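Local coordinates for protein Tox3 (Phaeosphaeria nodorum, PDB 6WES) that probably acts as a secreted necrotrophic effector, a proteinaceous toxin recognised in wheat carrying the Snn3 susceptibility gene, at residues I7-R12 with T118-Q123. Sequence-based numbering, arbitrary orientation.
Sequences INFGTR and TPPNPQ
F9 reaches from strand 2-16 to the ring of P120 in the loop that follows strand 92-105. From CB, the F9 side chain leaves with CG anti to the carbonyl carbon and beside the backbone N (chi1 -58°), which carries the ring toward the proline. Along one flank of the ring, F9 CD1 lies 3.9 Å from P120 CG, and one atom further out F9 CE1 closes to 3.7 Å from that same CG. P120 CB also sits beside CE1, so two ring carbons of each residue make the apolar touch. The rings meet at a slant, and the F9 side chain also touches F102 and L104 of strand 92-105, V29 of strand 23-36 and W49 of strand 45-53.

Two residues on, T11 uses both branches. Its CG2 comes 4.5 Å from P122 CB and 4.2 Å from Q123 O, loose van der Waals distances. T11 OG1 lies 2.8 Å from a water, and that water accepts a hydrogen bond from Q123 N at 3.0 Å, bridging the buried threonine to the loop backbone. Q123 is also tied to strand 92-105: its O accepts a hydrogen bond from Q100 NE2, and its OE1 is hydrogen-bonded to T103 OG1. The arrangement is a proline-rich loop laid along strand 2-16 in the antiparallel beta-barrel fold of this C-terminal portion, consistent with the mature effector left after pro-domain processing.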
loop_
_atom_site.group_PDB
_atom_site.type_symbol
_atom_site.label_atom_id
_atom_site.label_comp_id
_atom_site.label_asym_id
_atom_site.label_seq_id
_atom_site.Cartn_x
_atom_site.Cartn_y
_atom_site.Cartn_z
ATOM N N ILE A 7 12.631 -4.492 4.379
ATOM C CA ILE A 7 11.612 -4.701 5.393
ATOM C C ILE A 7 10.299 -4.875 4.661
ATOM O O ILE A 7 10.058 -4.250 3.628
ATOM C CB ILE A 7 11.558 -3.524 6.404
ATOM C CG1 ILE A 7 10.467 -3.740 7.465
ATOM C CG2 ILE A 7 11.299 -2.211 5.701
ATOM C CD1 ILE A 7 10.850 -4.675 8.583
ATOM N N ASN A 8 9.430 -5.700 5.217
ATOM C CA ASN A 8 8.127 -5.963 4.637
ATOM C C ASN A 8 7.043 -5.417 5.546
ATOM O O ASN A 8 7.184 -5.418 6.771
ATOM C CB ASN A 8 7.919 -7.466 4.423
ATOM C CG ASN A 8 8.569 -7.964 3.137
ATOM O OD1 ASN A 8 7.886 -8.381 2.190
ATOM N ND2 ASN A 8 9.891 -7.898 3.089
ATOM N N PHE A 9 5.953 -4.960 4.938
ATOM C CA PHE A 9 4.753 -4.558 5.647
ATOM C C PHE A 9 3.541 -5.180 4.970
ATOM O O PHE A 9 3.555 -5.482 3.769
ATOM C CB PHE A 9 4.564 -3.034 5.582
ATOM C CG PHE A 9 5.718 -2.256 6.140
ATOM C CD1 PHE A 9 6.096 -2.396 7.481
ATOM C CD2 PHE A 9 6.457 -1.421 5.333
ATOM C CE1 PHE A 9 7.177 -1.678 7.998
ATOM C CE2 PHE A 9 7.526 -0.705 5.851
ATOM C CZ PHE A 9 7.880 -0.826 7.178
ATOM N N GLY A 10 2.475 -5.338 5.741
ATOM C CA GLY A 10 1.245 -5.842 5.170
ATOM C C GLY A 10 0.053 -5.327 5.948
ATOM O O GLY A 10 0.091 -5.254 7.186
ATOM N N THR A 11 -1.020 -4.981 5.249
ATOM C CA THR A 11 -2.262 -4.546 5.876
ATOM C C THR A 11 -3.430 -5.284 5.243
ATOM O O THR A 11 -3.553 -5.341 4.006
ATOM C CB THR A 11 -2.419 -3.032 5.750
ATOM O OG1 THR A 11 -1.268 -2.414 6.351
ATOM C CG2 THR A 11 -3.700 -2.543 6.423
ATOM N N ARG A 12 -4.289 -5.830 6.090
ATOM C CA ARG A 12 -5.545 -6.436 5.681
ATOM C C ARG A 12 -6.654 -5.431 5.958
ATOM O O ARG A 12 -6.630 -4.732 6.982
ATOM C CB ARG A 12 -5.787 -7.710 6.513
ATOM C CG ARG A 12 -7.168 -8.354 6.371
ATOM C CD ARG A 12 -7.208 -9.738 7.009
ATOM N NE ARG A 12 -6.246 -10.634 6.363
ATOM C CZ ARG A 12 -5.957 -11.866 6.791
ATOM N NH1 ARG A 12 -6.558 -12.341 7.878
ATOM N NH2 ARG A 12 -5.089 -12.619 6.129
ATOM N N THR A 118 11.428 2.522 13.260
ATOM C CA THR A 118 10.493 2.529 14.353
ATOM C C THR A 118 9.310 1.646 13.996
ATOM O O THR A 118 9.031 1.430 12.816
ATOM C CB THR A 118 10.036 3.968 14.625
ATOM O OG1 THR A 118 9.513 4.550 13.437
ATOM C CG2 THR A 118 11.237 4.794 15.088
ATOM N N PRO A 119 8.604 1.101 14.976
ATOM C CA PRO A 119 7.568 0.101 14.660
ATOM C C PRO A 119 6.439 0.707 13.848
ATOM O O PRO A 119 5.963 1.815 14.138
ATOM C CB PRO A 119 7.075 -0.343 16.046
ATOM C CG PRO A 119 8.237 -0.080 16.946
ATOM C CD PRO A 119 8.877 1.171 16.421
ATOM N N PRO A 120 5.983 0.010 12.827
ATOM C CA PRO A 120 4.908 0.543 11.998
ATOM C C PRO A 120 3.548 0.320 12.634
ATOM O O PRO A 120 3.350 -0.560 13.472
ATOM C CB PRO A 120 5.018 -0.308 10.736
ATOM C CG PRO A 120 5.462 -1.625 11.248
ATOM C CD PRO A 120 6.430 -1.315 12.361
ATOM N N ASN A 121 2.597 1.133 12.184
ATOM C CA ASN A 121 1.207 0.962 12.541
ATOM C C ASN A 121 0.382 0.820 11.270
ATOM O O ASN A 121 0.674 1.487 10.279
ATOM C CB ASN A 121 0.700 2.176 13.319
ATOM C CG ASN A 121 1.470 2.392 14.612
ATOM O OD1 ASN A 121 1.395 1.574 15.535
ATOM N ND2 ASN A 121 2.247 3.472 14.668
ATOM N N PRO A 122 -0.641 -0.027 11.267
ATOM C CA PRO A 122 -1.528 -0.099 10.098
ATOM C C PRO A 122 -2.151 1.259 9.851
ATOM O O PRO A 122 -2.520 1.977 10.788
ATOM C CB PRO A 122 -2.586 -1.123 10.519
ATOM C CG PRO A 122 -1.930 -1.898 11.656
ATOM C CD PRO A 122 -1.055 -0.921 12.358
ATOM N N GLN A 123 -2.227 1.630 8.580
ATOM C CA GLN A 123 -2.846 2.883 8.196
ATOM C C GLN A 123 -4.157 2.604 7.485
ATOM O O GLN A 123 -4.291 1.612 6.757
ATOM C CB GLN A 123 -1.922 3.698 7.309
ATOM C CG GLN A 123 -0.824 4.387 8.128
ATOM C CD GLN A 123 -0.044 5.345 7.275
ATOM O OE1 GLN A 123 0.989 4.975 6.725
ATOM N NE2 GLN A 123 -0.542 6.569 7.128
HETATM O O HOH W 1 -0.516 0.259 6.498
#